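PDB 6GKV: coclaurine N-methyltransferase from Coptis japonica, which transfers a methyl group from S-adenosyl-L-methionine to the ring nitrogen of coclaurine and related tetrahydroisoquinolines in alkaloid biosynthesis. Local coordinates for residues A[208-213]-A[221-226]; A[305-310]-A[314-319]; A[56-61]-A[234-239]; A[109-114]-A[277-282]. All coordinates share one frame; numbering follows the deposited sequence.

Interaction 1: A[208-213]-A[221-226]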
# COMPACT_ATOMS: atom_id res chain seq x y z
N LEU A 208 10.77 -3.64 14.97
CA LEU A 208 11.89 -3.46 15.91
C LEU A 208 13.08 -2.77 15.23
O LEU A 208 13.65 -1.84 15.78
CB LEU A 208 12.34 -4.78 16.53
CG LEU A 208 11.42 -5.37 17.60
CD1 LEU A 208 11.98 -6.68 18.15
CD2 LEU A 208 11.18 -4.39 18.74
N LEU A 209 13.41 -3.21 14.03
CA LEU A 209 14.49 -2.58 13.26
C LEU A 209 14.24 -1.08 12.98
O LEU A 209 15.14 -0.25 13.16
CB LEU A 209 14.68 -3.32 11.93
CG LEU A 209 15.89 -2.83 11.15
CD1 LEU A 209 17.13 -2.95 12.03
CD2 LEU A 209 16.06 -3.62 9.89
N LEU A 210 13.03 -0.74 12.52
CA LEU A 210 12.69 0.66 12.24
C LEU A 210 12.56 1.50 13.52
O LEU A 210 12.87 2.71 13.52
CB LEU A 210 11.41 0.75 11.40
CG LEU A 210 11.67 0.42 9.92
CD1 LEU A 210 10.39 0.28 9.12
CD2 LEU A 210 12.60 1.45 9.24
N ARG A 211 12.12 0.89 14.63
CA ARG A 211 12.14 1.60 15.90
C ARG A 211 13.58 2.03 16.21
O ARG A 211 13.84 3.19 16.56
CB ARG A 211 11.57 0.75 17.04
CG ARG A 211 11.37 1.52 18.38
CD ARG A 211 10.62 0.68 19.43
NE ARG A 211 9.46 -0.00 18.84
CZ ARG A 211 8.29 0.57 18.58
NH1 ARG A 211 8.09 1.85 18.86
NH2 ARG A 211 7.30 -0.13 18.04
N LYS A 212 14.52 1.09 16.06
CA LYS A 212 15.93 1.37 16.34
C LYS A 212 16.48 2.47 15.43
O LYS A 212 17.05 3.45 15.91
CB LYS A 212 16.76 0.08 16.20
CG LYS A 212 18.26 0.29 16.39
CD LYS A 212 19.04 -1.00 16.22
CE LYS A 212 18.93 -1.90 17.44
NZ LYS A 212 19.45 -3.25 17.15
N ILE A 213 16.29 2.32 14.13
CA ILE A 213 16.83 3.27 13.15
C ILE A 213 16.29 4.70 13.33
O ILE A 213 17.01 5.69 13.10
CB ILE A 213 16.53 2.76 11.71
CG1 ILE A 213 17.32 1.47 11.45
CG2 ILE A 213 16.91 3.81 10.68
CD1 ILE A 213 17.07 0.88 10.08
N GLY A 221 15.56 14.98 10.18
CA GLY A 221 16.36 14.07 9.38
C GLY A 221 15.46 13.16 8.58
O GLY A 221 14.28 13.01 8.90
N LEU A 222 16.02 12.54 7.54
CA LEU A 222 15.26 11.61 6.70
C LEU A 222 15.87 10.23 6.70
O LEU A 222 17.05 10.05 6.98
CB LEU A 222 15.16 12.13 5.26
CG LEU A 222 14.63 13.56 5.17
CD1 LEU A 222 14.47 14.02 3.74
CD2 LEU A 222 13.31 13.67 5.93
N LEU A 223 15.02 9.25 6.40
CA LEU A 223 15.41 7.88 6.16
C LEU A 223 15.07 7.51 4.71
O LEU A 223 13.90 7.56 4.32
CB LEU A 223 14.68 6.92 7.11
CG LEU A 223 14.87 5.45 6.74
CD1 LEU A 223 16.33 5.09 6.80
CD2 LEU A 223 14.03 4.50 7.61
N PHE A 224 16.08 7.17 3.91
CA PHE A 224 15.81 6.70 2.55
C PHE A 224 16.07 5.19 2.42
O PHE A 224 17.15 4.69 2.77
CB PHE A 224 16.64 7.46 1.53
CG PHE A 224 16.46 6.94 0.12
CD1 PHE A 224 15.31 7.24 -0.60
CD2 PHE A 224 17.41 6.13 -0.46
CE1 PHE A 224 15.13 6.75 -1.89
CE2 PHE A 224 17.24 5.63 -1.75
CZ PHE A 224 16.09 5.94 -2.46
N LEU A 225 15.07 4.48 1.89
CA LEU A 225 15.13 3.02 1.77
C LEU A 225 14.96 2.50 0.35
O LEU A 225 14.05 2.90 -0.35
CB LEU A 225 14.06 2.39 2.65
CG LEU A 225 13.88 0.89 2.48
CD1 LEU A 225 15.10 0.20 2.98
CD2 LEU A 225 12.64 0.41 3.24
N GLU A 226 15.82 1.58 -0.06
CA GLU A 226 15.60 0.80 -1.27
C GLU A 226 15.49 -0.69 -0.92
O GLU A 226 16.33 -1.23 -0.18
CB GLU A 226 16.71 1.01 -2.30
CG GLU A 226 16.48 0.25 -3.62
CD GLU A 226 17.65 0.33 -4.60
OE1 GLU A 226 17.79 1.36 -5.29
OE2 GLU A 226 18.46 -0.62 -4.67

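Interaction 2: A[305-310]-A[314-319]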
# COMPACT_ATOMS: atom_id res chain seq x y z
N MET A 305 41.87 -17.37 -9.65
CA MET A 305 41.54 -16.72 -8.40
C MET A 305 40.71 -17.63 -7.49
O MET A 305 40.90 -17.65 -6.27
CB MET A 305 40.80 -15.42 -8.67
CG MET A 305 40.30 -14.73 -7.42
SD MET A 305 39.31 -13.32 -7.88
CE MET A 305 40.49 -12.32 -8.79
N PHE A 306 39.78 -18.38 -8.10
CA PHE A 306 38.89 -19.27 -7.37
C PHE A 306 39.60 -20.56 -6.97
O PHE A 306 39.31 -21.15 -5.92
CB PHE A 306 37.64 -19.58 -8.20
CG PHE A 306 36.57 -18.51 -8.14
CD1 PHE A 306 36.84 -17.26 -7.60
CD2 PHE A 306 35.28 -18.77 -8.60
CE1 PHE A 306 35.85 -16.28 -7.54
CE2 PHE A 306 34.28 -17.80 -8.54
CZ PHE A 306 34.57 -16.55 -8.01
N GLU A 307 40.54 -21.00 -7.80
CA GLU A 307 41.41 -22.12 -7.44
C GLU A 307 42.25 -21.75 -6.21
O GLU A 307 42.32 -22.52 -5.25
CB GLU A 307 42.31 -22.51 -8.62
CG GLU A 307 41.66 -23.50 -9.62
CD GLU A 307 42.34 -23.51 -11.00
OE1 GLU A 307 43.40 -22.87 -11.17
OE2 GLU A 307 41.80 -24.15 -11.93
N THR A 308 42.83 -20.55 -6.21
CA THR A 308 43.68 -20.11 -5.11
C THR A 308 42.90 -19.96 -3.80
O THR A 308 43.42 -20.26 -2.73
CB THR A 308 44.39 -18.76 -5.43
OG1 THR A 308 45.20 -18.92 -6.60
CG2 THR A 308 45.28 -18.32 -4.26
N LEU A 309 41.66 -19.51 -3.91
CA LEU A 309 40.82 -19.27 -2.75
C LEU A 309 40.21 -20.56 -2.21
O LEU A 309 40.13 -20.76 -1.00
CB LEU A 309 39.70 -18.28 -3.10
CG LEU A 309 38.76 -18.01 -1.93
CD1 LEU A 309 39.53 -17.45 -0.75
CD2 LEU A 309 37.65 -17.06 -2.36
N MET A 310 39.75 -21.41 -3.13
CA MET A 310 39.36 -22.77 -2.79
C MET A 310 40.65 -23.57 -2.74
O MET A 310 41.73 -22.99 -2.65
CB MET A 310 38.35 -23.33 -3.80
CG MET A 310 37.07 -22.46 -4.01
SD MET A 310 35.90 -22.35 -2.61
CE MET A 310 36.43 -20.84 -1.83
N GLU A 314 37.53 -28.56 -8.69
CA GLU A 314 36.12 -28.95 -8.49
C GLU A 314 35.28 -27.87 -7.80
O GLU A 314 34.14 -27.61 -8.17
CB GLU A 314 36.02 -30.25 -7.67
CG GLU A 314 36.55 -31.49 -8.37
CD GLU A 314 38.07 -31.60 -8.32
OE1 GLU A 314 38.60 -32.15 -7.32
OE2 GLU A 314 38.74 -31.14 -9.27
N GLU A 315 35.86 -27.22 -6.79
CA GLU A 315 35.12 -26.26 -6.00
C GLU A 315 35.20 -24.88 -6.65
O GLU A 315 34.36 -24.02 -6.44
CB GLU A 315 35.65 -26.23 -4.57
CG GLU A 315 35.40 -27.53 -3.84
CD GLU A 315 35.69 -27.43 -2.36
OE1 GLU A 315 35.14 -26.52 -1.71
OE2 GLU A 315 36.45 -28.27 -1.84
N ALA A 316 36.25 -24.70 -7.45
CA ALA A 316 36.41 -23.46 -8.19
C ALA A 316 35.36 -23.42 -9.27
O ALA A 316 34.72 -22.39 -9.49
CB ALA A 316 37.81 -23.38 -8.78
N VAL A 317 35.15 -24.55 -9.93
CA VAL A 317 34.04 -24.69 -10.85
C VAL A 317 32.69 -24.44 -10.18
O VAL A 317 31.88 -23.67 -10.69
CB VAL A 317 34.03 -26.09 -11.48
CG1 VAL A 317 32.73 -26.33 -12.25
CG2 VAL A 317 35.24 -26.27 -12.36
N LYS A 318 32.42 -25.11 -9.06
CA LYS A 318 31.14 -24.92 -8.38
C LYS A 318 30.93 -23.45 -8.04
O LYS A 318 29.81 -22.94 -8.13
CB LYS A 318 31.05 -25.78 -7.11
CG LYS A 318 30.92 -27.31 -7.38
CD LYS A 318 30.77 -28.10 -6.06
CE LYS A 318 30.61 -29.60 -6.29
NZ LYS A 318 31.81 -30.43 -5.90
N LEU A 319 32.01 -22.77 -7.68
CA LEU A 319 31.89 -21.40 -7.21
C LEU A 319 31.59 -20.42 -8.33
O LEU A 319 30.79 -19.50 -8.16
CB LEU A 319 33.17 -20.99 -6.48
CG LEU A 319 33.12 -19.65 -5.75
CD1 LEU A 319 31.90 -19.56 -4.84
CD2 LEU A 319 34.41 -19.50 -4.97

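Interaction 3: A[56-61]-A[234-239]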
# COMPACT_ATOMS: atom_id res chain seq x y z
N HIS A 56 2.14 -9.18 10.33
CA HIS A 56 1.89 -9.48 11.73
C HIS A 56 2.84 -10.54 12.29
O HIS A 56 3.29 -10.44 13.44
CB HIS A 56 0.44 -9.92 11.91
CG HIS A 56 -0.52 -8.78 11.98
ND1 HIS A 56 -0.86 -8.02 10.87
CD2 HIS A 56 -1.21 -8.25 13.01
CE1 HIS A 56 -1.70 -7.08 11.23
NE2 HIS A 56 -1.94 -7.19 12.52
N SER A 57 3.15 -11.55 11.48
CA SER A 57 4.00 -12.63 11.96
C SER A 57 5.43 -12.14 12.16
O SER A 57 6.11 -12.56 13.10
CB SER A 57 3.95 -13.84 11.01
OG SER A 57 4.36 -13.50 9.69
N LEU A 58 5.88 -11.23 11.30
CA LEU A 58 7.21 -10.66 11.44
C LEU A 58 7.38 -9.89 12.76
O LEU A 58 8.46 -9.94 13.37
CB LEU A 58 7.53 -9.75 10.25
CG LEU A 58 7.66 -10.52 8.92
CD1 LEU A 58 7.79 -9.58 7.76
CD2 LEU A 58 8.83 -11.48 8.94
N ARG A 59 6.31 -9.22 13.21
CA ARG A 59 6.36 -8.42 14.44
C ARG A 59 6.61 -9.25 15.71
O ARG A 59 6.96 -8.71 16.76
CB ARG A 59 5.07 -7.61 14.61
CG ARG A 59 4.94 -6.41 13.67
CD ARG A 59 3.61 -5.66 13.84
NE ARG A 59 3.32 -4.74 12.74
CZ ARG A 59 3.48 -3.42 12.78
NH1 ARG A 59 3.95 -2.82 13.86
NH2 ARG A 59 3.17 -2.69 11.72
N GLN A 60 6.45 -10.57 15.62
CA GLN A 60 6.81 -11.44 16.73
C GLN A 60 8.22 -12.04 16.65
O GLN A 60 8.69 -12.64 17.61
CB GLN A 60 5.80 -12.57 16.85
CG GLN A 60 4.48 -12.09 17.37
CD GLN A 60 3.40 -13.13 17.23
OE1 GLN A 60 3.43 -13.97 16.33
NE2 GLN A 60 2.46 -13.10 18.16
N MET A 61 8.88 -11.89 15.52
CA MET A 61 10.21 -12.46 15.35
C MET A 61 11.25 -11.57 16.04
O MET A 61 10.88 -10.63 16.74
CB MET A 61 10.53 -12.63 13.87
CG MET A 61 9.67 -13.70 13.20
SD MET A 61 10.03 -13.96 11.44
CE MET A 61 8.72 -15.11 11.01
N ALA A 234 3.90 -10.49 -0.93
CA ALA A 234 5.14 -10.51 -0.17
C ALA A 234 5.35 -11.93 0.33
O ALA A 234 4.38 -12.68 0.48
CB ALA A 234 5.08 -9.52 0.99
N TYR A 235 6.61 -12.30 0.56
CA TYR A 235 6.87 -13.67 1.03
C TYR A 235 8.28 -13.94 1.53
O TYR A 235 9.27 -13.39 1.02
CB TYR A 235 6.52 -14.69 -0.07
CG TYR A 235 7.23 -14.50 -1.40
CD1 TYR A 235 6.90 -13.46 -2.25
CD2 TYR A 235 8.19 -15.41 -1.83
CE1 TYR A 235 7.53 -13.30 -3.49
CE2 TYR A 235 8.83 -15.27 -3.05
CZ TYR A 235 8.48 -14.21 -3.88
OH TYR A 235 9.10 -14.06 -5.10
N HIS A 236 8.34 -14.77 2.57
CA HIS A 236 9.60 -15.41 2.98
C HIS A 236 10.17 -16.15 1.77
O HIS A 236 9.42 -16.82 1.05
CB HIS A 236 9.38 -16.42 4.11
CG HIS A 236 9.05 -15.82 5.45
ND1 HIS A 236 10.01 -15.24 6.26
CD2 HIS A 236 7.90 -15.78 6.15
CE1 HIS A 236 9.45 -14.83 7.38
NE2 HIS A 236 8.17 -15.15 7.35
N TYR A 237 11.48 -16.03 1.51
CA TYR A 237 12.03 -16.81 0.40
C TYR A 237 12.27 -18.24 0.89
O TYR A 237 13.39 -18.61 1.22
CB TYR A 237 13.30 -16.14 -0.21
CG TYR A 237 13.27 -16.26 -1.73
CD1 TYR A 237 12.04 -16.19 -2.36
CD2 TYR A 237 14.42 -16.39 -2.54
CE1 TYR A 237 11.90 -16.32 -3.69
CE2 TYR A 237 14.27 -16.48 -3.96
CZ TYR A 237 13.00 -16.45 -4.50
OH TYR A 237 12.72 -16.55 -5.85
N GLU A 238 11.17 -19.00 0.97
CA GLU A 238 11.15 -20.43 1.30
C GLU A 238 10.49 -21.20 0.15
O GLU A 238 9.58 -20.69 -0.46
CB GLU A 238 10.36 -20.72 2.59
CG GLU A 238 10.68 -19.82 3.78
CD GLU A 238 9.62 -19.91 4.89
OE1 GLU A 238 8.53 -20.48 4.65
OE2 GLU A 238 9.89 -19.40 6.01
N PRO A 239 10.94 -22.45 -0.12
CA PRO A 239 10.43 -23.20 -1.29
C PRO A 239 8.90 -23.33 -1.36
O PRO A 239 8.27 -23.53 -0.33
CB PRO A 239 11.07 -24.59 -1.11
CG PRO A 239 12.31 -24.32 -0.31
CD PRO A 239 11.96 -23.20 0.63

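Interaction 4: A[109-114]-A[277-282]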
# COMPACT_ATOMS: atom_id res chain seq x y z
N ILE A 109 26.49 4.86 -11.34
CA ILE A 109 26.47 6.31 -11.13
C ILE A 109 25.05 6.90 -11.12
O ILE A 109 24.71 7.69 -10.25
CB ILE A 109 27.30 7.02 -12.22
CG1 ILE A 109 28.76 6.54 -12.19
CG2 ILE A 109 27.22 8.54 -12.06
CD1 ILE A 109 29.48 6.78 -10.86
N ALA A 110 24.23 6.50 -12.09
CA ALA A 110 22.87 7.02 -12.19
C ALA A 110 21.99 6.67 -10.98
O ALA A 110 21.22 7.52 -10.52
CB ALA A 110 22.22 6.53 -13.46
N MET A 111 22.09 5.44 -10.48
CA MET A 111 21.36 5.07 -9.26
C MET A 111 21.86 5.87 -8.04
O MET A 111 21.07 6.31 -7.22
CB MET A 111 21.49 3.58 -8.92
CG MET A 111 20.40 2.65 -9.35
SD MET A 111 18.65 2.97 -9.07
CE MET A 111 18.66 3.53 -7.47
N LEU A 112 23.18 6.02 -7.93
CA LEU A 112 23.79 6.69 -6.80
C LEU A 112 23.33 8.14 -6.75
O LEU A 112 22.95 8.65 -5.69
CB LEU A 112 25.32 6.57 -6.87
CG LEU A 112 25.82 5.16 -6.52
CD1 LEU A 112 27.33 5.00 -6.66
CD2 LEU A 112 25.35 4.75 -5.12
N ASP A 113 23.36 8.80 -7.91
CA ASP A 113 22.81 10.14 -8.06
C ASP A 113 21.35 10.20 -7.65
O ASP A 113 20.94 11.09 -6.91
CB ASP A 113 22.97 10.61 -9.50
CG ASP A 113 24.35 11.17 -9.78
OD1 ASP A 113 25.12 11.35 -8.82
OD2 ASP A 113 24.65 11.46 -10.96
N LEU A 114 20.57 9.24 -8.13
CA LEU A 114 19.14 9.19 -7.82
C LEU A 114 18.87 9.05 -6.31
O LEU A 114 17.89 9.59 -5.80
CB LEU A 114 18.48 8.06 -8.61
CG LEU A 114 16.96 7.92 -8.49
CD1 LEU A 114 16.23 9.25 -8.74
CD2 LEU A 114 16.43 6.81 -9.40
N TRP A 277 8.38 5.68 -4.46
CA TRP A 277 8.52 5.44 -5.87
C TRP A 277 8.68 3.95 -6.03
O TRP A 277 9.10 3.28 -5.09
CB TRP A 277 9.75 6.12 -6.45
CG TRP A 277 9.93 7.57 -6.17
CD1 TRP A 277 9.70 8.60 -7.06
CD2 TRP A 277 10.43 8.18 -4.98
NE1 TRP A 277 10.00 9.81 -6.47
CE2 TRP A 277 10.46 9.58 -5.18
CE3 TRP A 277 10.85 7.68 -3.73
CZ2 TRP A 277 10.88 10.49 -4.21
CZ3 TRP A 277 11.28 8.59 -2.75
CH2 TRP A 277 11.29 9.97 -3.01
N THR A 278 8.35 3.42 -7.20
CA THR A 278 8.95 2.17 -7.62
C THR A 278 9.72 2.41 -8.90
O THR A 278 9.79 3.54 -9.40
CB THR A 278 7.94 1.04 -7.85
OG1 THR A 278 7.11 1.36 -8.98
CG2 THR A 278 7.10 0.77 -6.59
N LEU A 279 10.28 1.33 -9.43
CA LEU A 279 11.28 1.38 -10.48
C LEU A 279 11.27 0.02 -11.21
O LEU A 279 11.28 -1.03 -10.56
CB LEU A 279 12.62 1.69 -9.83
CG LEU A 279 14.01 1.81 -10.42
CD1 LEU A 279 14.67 3.05 -9.85
CD2 LEU A 279 14.80 0.60 -10.00
N SER A 280 11.20 0.02 -12.54
CA SER A 280 11.05 -1.24 -13.29
C SER A 280 12.11 -2.30 -13.00
O SER A 280 13.30 -2.00 -12.92
CB SER A 280 11.06 -0.99 -14.79
OG SER A 280 11.27 -2.24 -15.45
N GLY A 281 11.67 -3.54 -12.90
CA GLY A 281 12.58 -4.68 -12.76
C GLY A 281 13.61 -4.85 -13.88
O GLY A 281 14.54 -5.67 -13.77
N LYS A 282 13.47 -4.07 -14.94
CA LYS A 282 14.40 -4.11 -16.07
C LYS A 282 15.78 -3.58 -15.68
O LYS A 282 16.78 -3.94 -16.28
CB LYS A 282 13.84 -3.31 -17.26
CG LYS A 282 12.87 -4.07 -18.12
CD LYS A 282 12.89 -3.56 -19.56
CE LYS A 282 12.52 -2.08 -19.63
NZ LYS A 282 11.50 -1.75 -20.67

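Interaction 1: A[208-213]-A[221-226]
L223 holds CG anti to its backbone N (chi1 170°), sending both methyl branches from strand 221-230 toward helix 206-215, where L210 turns CG away from its own carbonyl carbon (chi1 -77°) and I213 sets CG2 opposite its N. The result is a branch-by-branch match: CD2 of L210 lies 3.7 Å from CD2 of L223, while CG2 of I213 stands 4.1 Å from CD1 of L223. Each helix side chain crosses the leucine at about a right angle. L210 and I213 sit one helical turn apart, and the closest pair of CA atoms, I213 and L223, is 8.5 Å apart, so side chains alone bridge the gap. The helix connects the parallel strands 191-197 and 221-230, forming a beta-alpha-beta crossover of the Rossmann-like methyltransferase sheet. L223 also packs on I194 of the adjacent parallel strand 191-197. Beside I213, K212 NZ binds the backbone O of I182, a residue of the S-adenosyl-L-homocysteine site, which ties this helix to the cofactor side of the fold. With methyl groups alone meeting and no hydrogen bond across, cohesion here comes from dispersion and the exclusion of water, and the fit depends on shape rather than on bond direction.

Interaction 2: A[305-310]-A[314-319]
The tight turn between the consecutive helices 299-309 and 313-335 brings F306 and L319 together. The short helical segments diverge by 123° from parallel and approach to 8.3 Å between axes. F306 has CG anti to its carbonyl carbon (chi1 -82°), which lays the ring across L319 at about a right angle. The leucine covers one ring face: its CD2 stands 3.8 Å from the F306 centroid and only 12° off the normal, a CH-pi contact, while its CG is 3.5 Å from CE2 of F306. The small side chain of A316 allows a close approach: the CA atoms of F306 and A316 are 4.9 Å apart, with CB of A316 3.8 Å from CB of F306. An alanine in place of F306 would probably open a gap beneath L319 and strip the CH-pi contact from its methyl. F306 also reaches I320 and W323 of the longer helix and meets the ring of F81, so the aromatic joins three helices. Helix 313-335 later supplies F326, G330, M333 and F334 to the substrate pocket, far from this end. Toward the turn, M310 is bent at chi2 and chi3 and sets CE 4.0 Å from CD2 of L319. At the phenyl edge, in the ring plane, the A316 carbonyl O lies 3.8 Å from CD2 of F306.

Interaction 3: A[56-61]-A[234-239]
The imidazole of H236 meets L58 and M61 through its outer atoms. CE1 of H236 lies 3.7 Å from CD2 of L58, and NE2 of H236 lies 3.7 Å from CE of M61; both methyl groups approach the ring obliquely. The sulfur stands farther off: SD of M61 is 5.2 Å from the H236 centroid and 79° off the ring normal, a Met-aromatic contact at the edge. M61 and H236 come from opposite directions, the methionine chain being extended beyond CG, whereas L58 slides past the ring. H236 points its CG away from the carbonyl carbon (chi1 -71°), which swings the imidazole across to the other segment. A serine in place of H236 would probably leave the methyl groups of L58 and M61 without the ring they pack on and free the methionine tip to turn. Behind these tips, a type I beta turn from L58 to M61 sets the two side chains side by side; its M61 N to L58 O bond is 2.9 Å long. H236 belongs to strand 235-236, which pairs antiparallel with strand 257-258 through Y235 and I258, and I257 of that partner touches both L58 and H236. L54, a turn earlier on helix 44-58, also packs on H236. Beyond, N205 ND2 binds the M61 carbonyl O, and H56 packs on V274 of the second subunit.

Interaction 4: A[109-114]-A[277-282]
The backbones of helix 104-118 and strand 272-279 stay well apart, with the CA atoms of M111 and L279 at 10.8 Å, so long side chains must span the interval. The strand is the outermost on its side of the mixed seven-stranded sheet of a Rossmann-like methyltransferase, whose strand order 3-2-1-4-5-7-6 is that of the class I enzymes. One methyl group receives both partners: CD1 of L279 lies 4.1 Å from SD of M111 and 4.2 Å from CD2 of L114. L279 keeps CG anti to the backbone N (chi1 178°), which directs the branch toward the helix, and it meets L114 tip to tip. M111 instead crosses L279 obliquely, its chain folded at chi2 and chi3 so that the sulfur, rather than the terminal methyl, does the touching. The contacts are apolar and buried only over a small area, 84 Å² in all. Y96 touches both M111 and L279, and H346 of the neighbouring strand also packs on M111, whose side chain is about 9 Å from the bound S-adenosyl-L-homocysteine. A second tie between strand and helix is the cation-pi pair of W277 and R118. Past L279 the chain enters helix 281-297, which contributes F284 and N288 to the substrate pocket. S280 is its N-cap: OG of S280 accepts from N of K282 at 2.9 Å with a nearly straight angle of 167°.

Along the chain the segments of interactions 3 and 4 alternate, both segments of interaction 1 fall between 109-114 and 277-282, and interaction 2 comes last. Interactions 1 and 4 share the central sheet, through strands 221-230 and 272-279, with centres 20 Å apart, and they touch where CE of M111 packs against OE1 of E226, 3.2 Å away. Interaction 3 joins helix 44-58 to the small sheet that follows strand 221-230; its centre is 19 Å from that of interaction 1. Interaction 2 is remote, its centre 33 to 38 Å from the others and across the chain's centre from interaction 1. Helix 281-297, which begins in interaction 4, leads into helix 299-309. Interactions 1 and 4 thus belong to the sheet side of the methyltransferase fold, and interaction 2 to its helical part.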